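Local coordinates for cerato-platanin-like protein (Moniliophthora perniciosa, PDB 3SUL) that is a secreted fungal cerato-platanin of double-psi beta-barrel fold whose exact role is not settled, probably acting outside the cell as its relatives do, at residues 57-61 with 62-66. Residues are numbered along the deposited sequence; the frame is centred on the assembly and turned at random.
Sequences SESCG and TCYQI
T62 turns back on S59 and grips its carbonyl oxygen with two donors, one from the backbone and one from the side chain. T62 N reaches S59 O at 3.1 Å, closing the type II turn S59-T62; it comes in from above the carbonyl plane, 47° out of it. The hydroxyl adds a very short bond, T62 OG1 to S59 O at 2.5 Å. With chi1 at 46°, OG1 sits between the backbone N and the carbonyl carbon of T62, while CG2, anti to that carbon, lies 3.4 Å from S59 O. G61 takes the third place of the turn at positive phi (78°), where a side chain would jam against the carbonyl oxygen of C60. A type I turn, S57-C60, overlaps it by two residues, S59 and C60, and is closed by C60 N on S57 O. The two bends lead the loop into strand 63-68 of the double-psi beta-barrel of this cerato-platanin; just ahead of it the backbones of G61 and T62 bond to G79, on strand 73-80. Replacing T62 by an alanine is likely to leave S59 O with the backbone donor alone, and CG2 would no longer lie beside it. Y64 OH comes to 2.9 Å from T62 OG1 and bonds to T51 OG1. Disulfides tie C60 to C24 and C63 to C120.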
# COMPACT_ATOMS: atom_id res chain seq x y z
N SER A 57 9.32 -10.23 4.38
CA SER A 57 9.65 -9.93 2.96
C SER A 57 10.63 -8.79 2.93
O SER A 57 10.48 -7.78 3.65
CB SER A 57 8.40 -9.68 2.15
OG SER A 57 8.76 -9.27 0.83
N GLU A 58 11.70 -8.98 2.17
CA GLU A 58 12.63 -7.91 1.98
C GLU A 58 11.96 -6.68 1.33
O GLU A 58 12.48 -5.56 1.42
CB GLU A 58 13.81 -8.45 1.16
CG GLU A 58 15.14 -7.72 1.47
CD GLU A 58 15.87 -8.08 2.78
OE1 GLU A 58 15.55 -9.09 3.48
OE2 GLU A 58 16.78 -7.26 3.13
N SER A 59 10.80 -6.89 0.76
CA SER A 59 9.97 -5.83 0.16
C SER A 59 9.05 -5.16 1.21
O SER A 59 8.32 -4.24 0.88
CB SER A 59 9.08 -6.40 -0.95
OG SER A 59 9.79 -6.58 -2.18
N CYS A 60 9.02 -5.69 2.43
CA CYS A 60 8.16 -5.11 3.47
C CYS A 60 8.61 -3.68 3.71
O CYS A 60 9.81 -3.40 3.88
CB CYS A 60 8.35 -5.84 4.80
SG CYS A 60 7.27 -7.23 4.83
N GLY A 61 7.64 -2.75 3.77
CA GLY A 61 8.08 -1.40 4.00
C GLY A 61 8.65 -0.68 2.80
O GLY A 61 9.25 0.39 2.96
N THR A 62 8.51 -1.24 1.64
CA THR A 62 8.96 -0.50 0.45
C THR A 62 7.89 0.45 0.01
O THR A 62 6.72 0.29 0.27
CB THR A 62 9.31 -1.46 -0.71
OG1 THR A 62 8.29 -2.45 -0.86
CG2 THR A 62 10.58 -2.05 -0.36
N CYS A 63 8.32 1.40 -0.76
CA CYS A 63 7.47 2.52 -1.15
C CYS A 63 7.22 2.52 -2.69
O CYS A 63 8.16 2.44 -3.48
CB CYS A 63 8.18 3.74 -0.69
SG CYS A 63 7.36 5.31 -1.13
N TYR A 64 5.97 2.64 -3.06
CA TYR A 64 5.63 2.62 -4.47
C TYR A 64 4.98 3.92 -4.84
O TYR A 64 4.10 4.44 -4.10
CB TYR A 64 4.68 1.49 -4.83
CG TYR A 64 5.40 0.21 -4.57
CD1 TYR A 64 6.12 -0.48 -5.60
CD2 TYR A 64 5.43 -0.28 -3.28
CE1 TYR A 64 6.81 -1.67 -5.29
CE2 TYR A 64 6.11 -1.43 -2.98
CZ TYR A 64 6.79 -2.13 -3.97
OH TYR A 64 7.45 -3.30 -3.54
N GLN A 65 5.46 4.49 -5.93
CA GLN A 65 4.78 5.65 -6.42
C GLN A 65 3.86 5.07 -7.46
O GLN A 65 4.31 4.42 -8.41
CB GLN A 65 5.87 6.58 -6.94
CG GLN A 65 5.36 7.72 -7.67
CD GLN A 65 6.41 8.25 -8.66
OE1 GLN A 65 7.40 8.80 -8.25
NE2 GLN A 65 6.19 8.04 -9.95
N ILE A 66 2.53 5.30 -7.29
CA ILE A 66 1.50 4.65 -8.11
C ILE A 66 0.68 5.71 -8.80
O ILE A 66 0.17 6.61 -8.16
CB ILE A 66 0.54 3.86 -7.29
CG1 ILE A 66 1.29 2.88 -6.39
CG2 ILE A 66 -0.57 3.25 -8.22
CD1 ILE A 66 0.39 1.93 -5.60